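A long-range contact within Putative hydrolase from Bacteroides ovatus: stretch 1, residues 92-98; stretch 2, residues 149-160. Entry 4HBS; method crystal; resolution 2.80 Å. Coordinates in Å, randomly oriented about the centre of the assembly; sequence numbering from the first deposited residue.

Stretch 1, residues 92-98: CSFPRNS
Stretch 2, residues 149-160: AGEIDQDYLYWA

Stretch 1 leaves a short strand at C92 and S93 and runs as loop through N97. F94 turns at phi/psi -130/61, P95 extends at -52/144, R96 folds back at -70/-20, and N97 opens again to -166/159. Stretch 2 starts just after a helix. G150 takes a positive phi (79/6), which by itself favours glycine; I152 and D153 are extended, Q154 sits at -116/-6 and D155 at -92/-68, and a strand begins at Y156. The two chains advance in the same sense. CA of S93 lies 7.6 Å from CA of G150, CA of P95 lies 5.9 Å from CA of I152, CA of R96 lies 6.6 Å from CA of L157, and CA of N97 lies 6.3 Å from CA of W159. Between I152 and L157 the register skips four residues of stretch 2 while stretch 1 advances by one, and R96 reaches into that excursion.

R96 is the center of the contact, with 159 Å² of its surface covered out of 483 Å² buried on both sides. Its CB points toward stretch 2, and the chain bends with chi1 and chi2 both m, at -58° and -39°, then chi3 -143° and chi4 111°. This brings NE to 2.8 Å from the backbone O of D153, a hydrogen bond with an N-H...O angle of 132°. Because the acceptor is a carbonyl, the bond draws on the backbone of D153 and leaves its carboxylate free to bond elsewhere in the structure. L157, with chi1 p, lays CD2 over one face of the guanidinium, 3.3 Å from NH1 of R96, while CZ2 of W159 comes to its edge, 3.7 Å from that same NH1. Apolar groups thus pack against the charged group.

I152, both chi angles m, supplies the greasy partner for the start of the loop. Its CG2 lies 3.5 Å from O of F94 and 3.6 Å from CD of R96, and its CD1 rests 4.0 Å from CA of P95. The proline's own CB points away, so the isoleucine packs against its backbone side.

N97 closes the far end. With chi1 p and chi2 62°, its ND2 donates to the backbone O of Y158 at 2.7 Å and 164°, a nearly straight bond; an amide suits a site where a strand carbonyl needs a donor. W159, chi1 -82°, turns its indole so that the ring edge meets the R96 carbonyl, CD1 standing 3.1 Å from O of R96.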

ATOM      1  N   CYS A  92       3.429   4.760 -22.810  1.00 52.36           N
ATOM      2  CA  CYS A  92       3.766   4.061 -21.563  1.00 50.89           C
ATOM      3  C   CYS A  92       3.504   2.568 -21.627  1.00 50.14           C
ATOM      4  O   CYS A  92       2.661   2.096 -22.378  1.00 50.09           O
ATOM      5  CB  CYS A  92       2.999   4.667 -20.389  1.00 51.22           C
ATOM      6  SG  CYS A  92       3.500   6.349 -19.954  1.00 56.21           S
ATOM      7  N   SER A  93       4.176   1.858 -20.731  1.00 43.56           N
ATOM      8  CA  SER A  93       4.049   0.435 -20.463  1.00 42.07           C
ATOM      9  C   SER A  93       3.170   0.334 -19.257  1.00 44.76           C
ATOM     10  O   SER A  93       3.159   1.275 -18.478  1.00 45.37           O
ATOM     11  CB  SER A  93       5.418  -0.141 -20.137  1.00 47.13           C
ATOM     12  OG  SER A  93       5.611  -1.419 -20.718  1.00 66.44           O
ATOM     13  N   PHE A  94       2.505  -0.787 -19.012  1.00 39.09           N
ATOM     14  CA  PHE A  94       1.679  -0.890 -17.816  1.00 36.89           C
ATOM     15  C   PHE A  94       2.006  -2.181 -17.036  1.00 41.73           C
ATOM     16  O   PHE A  94       1.101  -3.002 -16.795  1.00 42.88           O
ATOM     17  CB  PHE A  94       0.185  -0.783 -18.206  1.00 37.72           C
ATOM     18  CG  PHE A  94      -0.764  -0.320 -17.112  1.00 37.42           C
ATOM     19  CD1 PHE A  94      -0.458   0.783 -16.321  1.00 38.59           C
ATOM     20  CD2 PHE A  94      -1.997  -0.938 -16.927  1.00 37.25           C
ATOM     21  CE1 PHE A  94      -1.332   1.214 -15.336  1.00 37.96           C
ATOM     22  CE2 PHE A  94      -2.887  -0.478 -15.955  1.00 38.14           C
ATOM     23  CZ  PHE A  94      -2.563   0.608 -15.187  1.00 35.60           C
ATOM     24  N   PRO A  95       3.290  -2.341 -16.565  1.00 36.34           N
ATOM     25  CA  PRO A  95       3.664  -3.538 -15.785  1.00 35.68           C
ATOM     26  C   PRO A  95       2.742  -3.829 -14.604  1.00 39.56           C
ATOM     27  O   PRO A  95       2.297  -2.899 -13.942  1.00 38.50           O
ATOM     28  CB  PRO A  95       5.080  -3.195 -15.283  1.00 37.46           C
ATOM     29  CG  PRO A  95       5.235  -1.758 -15.486  1.00 41.43           C
ATOM     30  CD  PRO A  95       4.464  -1.469 -16.720  1.00 37.62           C
ATOM     31  N   ARG A  96       2.493  -5.117 -14.314  1.00 37.61           N
ATOM     32  CA  ARG A  96       1.602  -5.498 -13.209  1.00 37.01           C
ATOM     33  C   ARG A  96       2.189  -5.214 -11.844  1.00 42.38           C
ATOM     34  O   ARG A  96       1.428  -5.056 -10.898  1.00 42.64           O
ATOM     35  CB  ARG A  96       1.140  -6.962 -13.328  1.00 33.23           C
ATOM     36  CG  ARG A  96       0.401  -7.258 -14.640  1.00 35.82           C
ATOM     37  CD  ARG A  96      -0.537  -6.124 -15.115  1.00 40.35           C
ATOM     38  NE  ARG A  96      -1.780  -6.615 -15.736  1.00 47.99           N
ATOM     39  CZ  ARG A  96      -3.005  -6.512 -15.215  1.00 56.36           C
ATOM     40  NH1 ARG A  96      -3.186  -5.947 -14.030  1.00 25.43           N
ATOM     41  NH2 ARG A  96      -4.056  -6.993 -15.869  1.00 60.98           N
ATOM     42  N   ASN A  97       3.492  -5.058 -11.747  1.00 40.29           N
ATOM     43  CA  ASN A  97       4.133  -4.676 -10.501  1.00 40.79           C
ATOM     44  C   ASN A  97       5.558  -4.236 -10.775  1.00 46.59           C
ATOM     45  O   ASN A  97       6.142  -4.577 -11.810  1.00 46.41           O
ATOM     46  CB  ASN A  97       4.100  -5.800  -9.448  1.00 39.23           C
ATOM     47  CG  ASN A  97       4.669  -7.101  -9.928  1.00 52.82           C
ATOM     48  OD1 ASN A  97       5.841  -7.183 -10.269  1.00 41.02           O
ATOM     49  ND2 ASN A  97       3.853  -8.151 -10.005  1.00 48.75           N
ATOM     50  N   SER A  98       6.106  -3.483  -9.844  1.00 43.08           N
ATOM     51  CA  SER A  98       7.462  -2.970  -9.937  1.00 43.00           C
ATOM     52  C   SER A  98       7.900  -2.521  -8.579  1.00 45.71           C
ATOM     53  O   SER A  98       7.068  -2.412  -7.670  1.00 44.41           O
ATOM     54  CB  SER A  98       7.545  -1.821 -10.940  1.00 45.64           C
ATOM     55  OG  SER A  98       6.601  -0.801 -10.671  1.00 50.30           O
ATOM     56  N   ALA A 149       9.403  -8.697 -25.727  1.00 44.62           N
ATOM     57  CA  ALA A 149       8.834  -7.661 -26.584  1.00 45.26           C
ATOM     58  C   ALA A 149       7.940  -6.655 -25.819  1.00 51.72           C
ATOM     59  O   ALA A 149       7.251  -5.870 -26.463  1.00 52.84           O
ATOM     60  CB  ALA A 149       8.041  -8.296 -27.719  1.00 46.40           C
ATOM     61  N   GLY A 150       7.965  -6.658 -24.481  1.00 48.44           N
ATOM     62  CA  GLY A 150       7.236  -5.703 -23.660  1.00 47.09           C
ATOM     63  C   GLY A 150       5.755  -5.945 -23.465  1.00 51.05           C
ATOM     64  O   GLY A 150       5.103  -5.105 -22.838  1.00 51.85           O
ATOM     65  N   GLU A 151       5.194  -7.094 -23.942  1.00 45.96           N
ATOM     66  CA  GLU A 151       3.775  -7.390 -23.694  1.00 44.31           C
ATOM     67  C   GLU A 151       3.631  -7.666 -22.190  1.00 46.37           C
ATOM     68  O   GLU A 151       4.527  -8.274 -21.598  1.00 45.63           O
ATOM     69  CB  GLU A 151       3.248  -8.608 -24.517  1.00 46.78           C
ATOM     70  CG  GLU A 151       3.417  -8.625 -26.049  1.00 63.37           C
ATOM     71  CD  GLU A 151       3.166  -7.370 -26.869  1.00 90.58           C
ATOM     72  OE1 GLU A 151       2.204  -6.630 -26.561  1.00 80.84           O
ATOM     73  OE2 GLU A 151       3.892  -7.174 -27.875  1.00 88.11           O
ATOM     74  N   ILE A 152       2.547  -7.172 -21.557  1.00 42.17           N
ATOM     75  CA  ILE A 152       2.313  -7.374 -20.125  1.00 40.35           C
ATOM     76  C   ILE A 152       1.171  -8.398 -19.923  1.00 45.00           C
ATOM     77  O   ILE A 152       0.189  -8.394 -20.670  1.00 44.83           O
ATOM     78  CB  ILE A 152       2.006  -6.034 -19.451  1.00 41.83           C
ATOM     79  CG1 ILE A 152       3.131  -4.990 -19.678  1.00 41.91           C
ATOM     80  CG2 ILE A 152       1.714  -6.232 -17.977  1.00 42.81           C
ATOM     81  CD1 ILE A 152       4.435  -5.335 -19.237  1.00 52.48           C
ATOM     82  N   ASP A 153       1.306  -9.251 -18.887  1.00 41.79           N
ATOM     83  CA  ASP A 153       0.334 -10.305 -18.544  1.00 41.45           C
ATOM     84  C   ASP A 153      -0.963  -9.754 -18.077  1.00 43.11           C
ATOM     85  O   ASP A 153      -0.979  -8.906 -17.184  1.00 40.85           O
ATOM     86  CB  ASP A 153       0.861 -11.196 -17.413  1.00 43.80           C
ATOM     87  CG  ASP A 153       2.122 -11.902 -17.769  1.00 53.11           C
ATOM     88  OD1 ASP A 153       2.120 -12.642 -18.778  1.00 56.67           O
ATOM     89  OD2 ASP A 153       3.134 -11.670 -17.090  1.00 50.74           O
ATOM     90  N   GLN A 154      -2.067 -10.272 -18.628  1.00 40.38           N
ATOM     91  CA  GLN A 154      -3.409  -9.856 -18.232  1.00 38.94           C
ATOM     92  C   GLN A 154      -4.186 -10.977 -17.593  1.00 43.45           C
ATOM     93  O   GLN A 154      -5.256 -10.695 -17.065  1.00 43.21           O
ATOM     94  CB  GLN A 154      -4.189  -9.321 -19.441  1.00 38.96           C
ATOM     95  CG  GLN A 154      -3.456  -8.271 -20.254  1.00 31.12           C
ATOM     96  CD  GLN A 154      -3.078  -7.069 -19.451  1.00 53.65           C
ATOM     97  OE1 GLN A 154      -1.911  -6.847 -19.155  1.00 53.28           O
ATOM     98  NE2 GLN A 154      -4.056  -6.270 -19.065  1.00 49.93           N
ATOM     99  N   ASP A 155      -3.642 -12.220 -17.576  1.00 40.70           N
ATOM    100  CA  ASP A 155      -4.338 -13.404 -17.071  1.00 41.47           C
ATOM    101  C   ASP A 155      -4.053 -13.632 -15.598  1.00 45.87           C
ATOM    102  O   ASP A 155      -4.966 -13.481 -14.774  1.00 45.31           O
ATOM    103  CB  ASP A 155      -3.997 -14.677 -17.901  1.00 44.37           C
ATOM    104  CG  ASP A 155      -2.526 -14.931 -18.275  1.00 53.92           C
ATOM    105  OD1 ASP A 155      -1.671 -14.036 -18.016  1.00 52.55           O
ATOM    106  OD2 ASP A 155      -2.232 -16.021 -18.823  1.00 60.78           O
ATOM    107  N   TYR A 156      -2.799 -13.987 -15.258  1.00 42.81           N
ATOM    108  CA  TYR A 156      -2.375 -14.256 -13.885  1.00 42.54           C
ATOM    109  C   TYR A 156      -1.300 -13.261 -13.509  1.00 45.90           C
ATOM    110  O   TYR A 156      -0.424 -12.972 -14.326  1.00 45.96           O
ATOM    111  CB  TYR A 156      -1.882 -15.704 -13.760  1.00 44.74           C
ATOM    112  CG  TYR A 156      -2.968 -16.685 -14.135  1.00 47.50           C
ATOM    113  CD1 TYR A 156      -4.038 -16.927 -13.283  1.00 49.65           C
ATOM    114  CD2 TYR A 156      -3.024 -17.237 -15.413  1.00 48.65           C
ATOM    115  CE1 TYR A 156      -5.089 -17.765 -13.656  1.00 51.76           C
ATOM    116  CE2 TYR A 156      -4.074 -18.070 -15.802  1.00 50.00           C
ATOM    117  CZ  TYR A 156      -5.105 -18.337 -14.918  1.00 56.78           C
ATOM    118  OH  TYR A 156      -6.144 -19.177 -15.264  1.00 56.38           O
ATOM    119  N   LEU A 157      -1.371 -12.704 -12.308  1.00 42.19           N
ATOM    120  CA  LEU A 157      -0.377 -11.709 -11.899  1.00 42.24           C
ATOM    121  C   LEU A 157      -0.189 -11.686 -10.392  1.00 45.88           C
ATOM    122  O   LEU A 157      -0.845 -12.439  -9.672  1.00 45.23           O
ATOM    123  CB  LEU A 157      -0.790 -10.297 -12.423  1.00 41.31           C
ATOM    124  CG  LEU A 157      -2.126  -9.750 -11.913  1.00 44.29           C
ATOM    125  CD1 LEU A 157      -1.937  -8.812 -10.755  1.00 44.12           C
ATOM    126  CD2 LEU A 157      -2.835  -9.026 -12.975  1.00 43.97           C
ATOM    127  N   TYR A 158       0.755 -10.837  -9.938  1.00 41.89           N
ATOM    128  CA  TYR A 158       1.088 -10.641  -8.541  1.00 41.25           C
ATOM    129  C   TYR A 158       0.914  -9.182  -8.178  1.00 45.89           C
ATOM    130  O   TYR A 158       1.324  -8.312  -8.947  1.00 44.82           O
ATOM    131  CB  TYR A 158       2.552 -11.064  -8.264  1.00 42.16           C
ATOM    132  CG  TYR A 158       2.762 -12.553  -8.041  1.00 44.39           C
ATOM    133  CD1 TYR A 158       2.038 -13.247  -7.071  1.00 46.43           C
ATOM    134  CD2 TYR A 158       3.740 -13.251  -8.740  1.00 45.67           C
ATOM    135  CE1 TYR A 158       2.234 -14.611  -6.852  1.00 45.66           C
ATOM    136  CE2 TYR A 158       3.952 -14.614  -8.520  1.00 47.48           C
ATOM    137  CZ  TYR A 158       3.172 -15.297  -7.598  1.00 51.32           C
ATOM    138  OH  TYR A 158       3.352 -16.640  -7.383  1.00 50.67           O
ATOM    139  N   TRP A 159       0.338  -8.906  -7.004  1.00 42.88           N
ATOM    140  CA  TRP A 159       0.239  -7.550  -6.495  1.00 42.40           C
ATOM    141  C   TRP A 159       0.818  -7.551  -5.073  1.00 47.99           C
ATOM    142  O   TRP A 159       0.831  -8.588  -4.404  1.00 48.77           O
ATOM    143  CB  TRP A 159      -1.192  -7.011  -6.574  1.00 40.59           C
ATOM    144  CG  TRP A 159      -1.592  -6.470  -7.924  1.00 41.00           C
ATOM    145  CD1 TRP A 159      -0.774  -5.957  -8.893  1.00 43.52           C
ATOM    146  CD2 TRP A 159      -2.922  -6.375  -8.433  1.00 40.84           C
ATOM    147  NE1 TRP A 159      -1.517  -5.538  -9.967  1.00 42.02           N
ATOM    148  CE2 TRP A 159      -2.843  -5.762  -9.705  1.00 44.01           C
ATOM    149  CE3 TRP A 159      -4.193  -6.679  -7.907  1.00 42.25           C
ATOM    150  CZ2 TRP A 159      -3.984  -5.437 -10.446  1.00 43.25           C
ATOM    151  CZ3 TRP A 159      -5.315  -6.425  -8.677  1.00 43.30           C
ATOM    152  CH2 TRP A 159      -5.205  -5.810  -9.928  1.00 43.58           C
ATOM    153  N   ALA A 160       1.410  -6.418  -4.674  1.00 43.87           N
ATOM    154  CA  ALA A 160       2.147  -6.284  -3.426  1.00 44.03           C
ATOM    155  C   ALA A 160       1.367  -6.625  -2.187  1.00 50.34           C
ATOM    156  O   ALA A 160       0.209  -6.250  -2.055  1.00 51.52           O
ATOM    157  CB  ALA A 160       2.665  -4.866  -3.282  1.00 44.19           C
TER